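Dihydropteroate synthase (Clostridioides difficile, PDB 6PZ2) catalyses the folate-pathway step that joins a dihydropterin pyrophosphate to para-aminobenzoate, forming dihydropteroate and releasing pyrophosphate. Local coordinates at the interface of chains A and B. Residues are numbered along the deposited sequence; one frame, centred on the assembly and turned at random. Chains: chain A/B, Dihydropteroate synthase.

Contact 1: the interface of chains A and B. Residues chain A 190, 215-216, 219; chain B 259-260, 263-264.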
# COMPACT_ATOMS: atom_id res chain seq x y z
N ILE A 190 8.96 -8.08 -11.24
CA ILE A 190 8.38 -6.72 -11.43
C ILE A 190 7.34 -6.72 -12.55
O ILE A 190 6.19 -6.23 -12.45
CB ILE A 190 9.51 -5.69 -11.66
CG1 ILE A 190 10.31 -5.46 -10.38
CG2 ILE A 190 8.99 -4.37 -12.24
CD1 ILE A 190 9.50 -4.97 -9.21
N VAL A 215 12.56 -9.82 -4.13
CA VAL A 215 12.12 -8.82 -5.10
C VAL A 215 11.83 -7.47 -4.40
O VAL A 215 12.07 -6.40 -4.98
CB VAL A 215 10.88 -9.25 -5.90
CG1 VAL A 215 9.66 -9.50 -5.03
CG2 VAL A 215 10.55 -8.22 -6.97
N ILE A 216 11.32 -7.51 -3.18
CA ILE A 216 11.11 -6.32 -2.42
C ILE A 216 12.45 -5.83 -1.86
O ILE A 216 12.77 -4.64 -1.92
CB ILE A 216 10.09 -6.58 -1.30
CG1 ILE A 216 8.76 -7.02 -1.91
CG2 ILE A 216 9.99 -5.35 -0.44
CD1 ILE A 216 7.73 -7.38 -0.87
N VAL A 219 14.52 -3.47 -3.87
CA VAL A 219 14.08 -2.06 -3.92
C VAL A 219 14.32 -1.43 -2.54
O VAL A 219 14.70 -0.29 -2.41
CB VAL A 219 12.60 -1.96 -4.36
CG1 VAL A 219 12.06 -0.54 -4.31
CG2 VAL A 219 12.41 -2.54 -5.74
N ARG B 259 8.60 3.80 -3.03
CA ARG B 259 9.72 3.25 -3.83
C ARG B 259 9.33 1.90 -4.44
O ARG B 259 9.64 1.64 -5.59
CB ARG B 259 10.95 3.08 -2.94
CG ARG B 259 11.58 4.42 -2.60
CD ARG B 259 12.88 4.25 -1.86
NE ARG B 259 13.52 5.53 -1.64
CZ ARG B 259 14.57 5.71 -0.84
NH1 ARG B 259 15.12 6.91 -0.75
NH2 ARG B 259 15.08 4.69 -0.16
N MET B 260 8.54 1.10 -3.72
CA MET B 260 8.14 -0.19 -4.20
C MET B 260 7.19 0.04 -5.38
O MET B 260 7.35 -0.56 -6.43
CB MET B 260 7.50 -1.05 -3.10
CG MET B 260 7.30 -2.51 -3.52
SD MET B 260 8.90 -3.33 -3.88
CE MET B 260 8.45 -4.34 -5.29
N ALA B 263 9.04 1.32 -8.45
CA ALA B 263 9.81 0.27 -9.17
C ALA B 263 8.88 -0.55 -10.08
O ALA B 263 9.29 -0.98 -11.14
CB ALA B 263 10.51 -0.62 -8.18
N ILE B 264 7.60 -0.67 -9.74
CA ILE B 264 6.67 -1.43 -10.57
C ILE B 264 6.13 -0.58 -11.74
O ILE B 264 5.96 -1.11 -12.83
CB ILE B 264 5.53 -1.98 -9.69
CG1 ILE B 264 6.04 -2.95 -8.62
CG2 ILE B 264 4.42 -2.61 -10.52
CD1 ILE B 264 5.03 -3.23 -7.52
O HOH W 1 15.20 1.81 -0.66

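Contact 2: the interface of chains A and B. Residues chain A 233, 236, 257, 261, 264; chain B 233, 236-237.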
# COMPACT_ATOMS: atom_id res chain seq x y z
N ALA A 233 2.60 -2.60 -0.26
CA ALA A 233 2.38 -2.03 -1.57
C ALA A 233 1.89 -3.11 -2.54
O ALA A 233 0.94 -2.88 -3.31
CB ALA A 233 3.64 -1.37 -2.07
N VAL A 236 -1.68 -4.20 -2.00
CA VAL A 236 -2.66 -3.16 -2.43
C VAL A 236 -2.84 -3.18 -3.95
O VAL A 236 -3.96 -3.19 -4.47
CB VAL A 236 -2.22 -1.77 -1.91
CG1 VAL A 236 -3.00 -0.61 -2.52
CG2 VAL A 236 -2.34 -1.72 -0.40
N ALA A 257 -4.57 -2.65 5.23
CA ALA A 257 -4.38 -2.11 3.88
C ALA A 257 -5.39 -2.70 2.88
O ALA A 257 -5.89 -2.02 1.96
CB ALA A 257 -2.94 -2.38 3.45
N THR A 261 -8.15 -0.85 0.50
CA THR A 261 -8.22 -1.08 -0.92
C THR A 261 -9.59 -1.66 -1.31
O THR A 261 -10.17 -1.28 -2.34
CB THR A 261 -7.07 -1.99 -1.36
OG1 THR A 261 -5.84 -1.57 -0.76
CG2 THR A 261 -6.96 -2.02 -2.86
N ILE A 264 -12.21 0.97 -1.77
CA ILE A 264 -12.09 1.78 -2.98
C ILE A 264 -12.53 1.00 -4.24
O ILE A 264 -13.14 1.58 -5.11
CB ILE A 264 -10.65 2.31 -3.11
CG1 ILE A 264 -10.27 3.22 -1.94
CG2 ILE A 264 -10.41 3.00 -4.44
CD1 ILE A 264 -8.77 3.48 -1.82
N ALA B 233 -2.01 2.56 1.72
CA ALA B 233 -2.76 2.06 0.60
C ALA B 233 -3.06 3.19 -0.39
O ALA B 233 -2.91 3.01 -1.62
CB ALA B 233 -4.03 1.39 1.07
N VAL B 236 -0.09 4.31 -2.42
CA VAL B 236 0.31 3.31 -3.44
C VAL B 236 -0.61 3.41 -4.67
O VAL B 236 -0.15 3.46 -5.82
CB VAL B 236 0.32 1.89 -2.83
CG1 VAL B 236 0.45 0.78 -3.86
CG2 VAL B 236 1.45 1.78 -1.83
N LEU B 237 -1.91 3.45 -4.41
CA LEU B 237 -2.91 3.57 -5.45
C LEU B 237 -2.77 4.92 -6.16
O LEU B 237 -2.94 5.01 -7.39
CB LEU B 237 -4.30 3.42 -4.82
CG LEU B 237 -4.56 2.04 -4.21
CD1 LEU B 237 -5.85 2.02 -3.38
CD2 LEU B 237 -4.63 0.97 -5.29

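Contact 1: the interface of chains A and B
The C-terminal helix 251-265 of chain B lays B:Met260 and B:Ala263 against A:Val219, just beyond the short helix 214-217 of chain A, and against A:Ile190 of helix 186-195. B:Met260 starts with CG anti to its backbone N (chi1 -170°) and then bends at chi2 (62°), which carries the thioether sulphur across A:Ile216 and A:Val219 at about a right angle to both side chains. Its SD lies 4.0 Å from A:Ile216 CA, a backbone atom, while CE, the terminal methyl, continues to A:Ile190 CD1 at 4.1 Å. A flexible, polarisable methionine suits this place because one chain can follow several uneven apolar surfaces.

A:Val219 divides its branches between residues one helical turn apart. CG2 rests 3.6 Å from B:Ala263 CB, where a small methyl permits close approach, and CG1 meets the backbone carbonyl O of B:Arg259 at 3.5 Å. Further along the same face of the helix, the gamma-methyl CG2 of A:Ile190 packs 3.6 Å from B:Ala263 O, and its longer branch places CD1 obliquely against B:Ile264 CG1 at 4.0 Å. The beta-branched valine and isoleucine, restricted next to the backbone, thus support successive stretches of one helix face.

At the edge, the extended B:Arg259 chain sends its guanidinium towards a water, which lies 2.9 Å from NH2 of B:Arg259 and also links to the carbonyl O of A:Val219. Its aliphatic start, CB, adds an apolar contact with A:Val219 CG1. Together these residues seat the last helix of one subunit on its neighbour, in what is probably the dimer typical of this family.

Contact 2: the interface of chains A and B
Two copies of helix 228-240 pack closely around the two-fold axis, with CA of A:Ala233 6.0 Å from CA of B:Val236 and ordinary helical torsions throughout. Such an approach is possible because alanine presents only a methyl: A:Ala233 CB meets the CG2 methyl of B:Val236, and the exchanged pair, A:Val236 CG2 with B:Ala233 CB, lies at the same 3.8 Å.

The two methyls of A:Val236 serve different neighbours. CG1, anti to the backbone N (chi1 169°), points at B:Leu237, 3.5 Å from its branch carbon CG, while CG2 stays over the flat surface left by B:Ala233. The valine and leucine side chains are set at a slant, which lets CG1 also approach the CD2 methyl of B:Leu237 at 3.6 Å. Closer to the axis, CG1 of A:Val236 faces CG1 of B:Val236 at 4.0 Å, a valine meeting its own symmetry mate. Beta-branched valine suits a helix contact of this kind, since its short, stiff side chain keeps both methyls at fixed heights above the helix surface.

B:Leu237 is long enough to reach a second element of chain A. Its CD1 methyl meets CD1 of A:Ile264, on helix 251-265 of chain A, tip to tip at 3.6 Å. One turn back on that helix, A:Thr261 turns its hydroxyl OG1 to the carbonyl O of A:Ala257, with a hydrogen bond of 2.8 Å that comes in tilted 35° from the carbonyl plane. With its hydroxyl already bonded within its own helix, OG1 can itself lie against the CB methyl of B:Ala233. The patch therefore lies where the last two helices of the pterin-binding TIM-barrel fold, 228-240 and 251-265, form an apolar surface facing the partner subunit.

The C-alpha centres of contact 1 and contact 2 lie about 15 Å apart on one two-fold symmetric interface. Helix 251-265 serves both, and Ile264 takes part in each: the chain B copy in contact 1, the chain A copy in contact 2. Contact 2 gathers near the axis, where each helix 228-240 meets its twin, whereas contact 1 lies towards the flank, where the last helix also reaches helix 186-195 and the segment around 214-219. Because symmetry repeats every contact with the chains exchanged, these apolar patches and their twins probably help fix the relative orientation of the two barrels in the dimer.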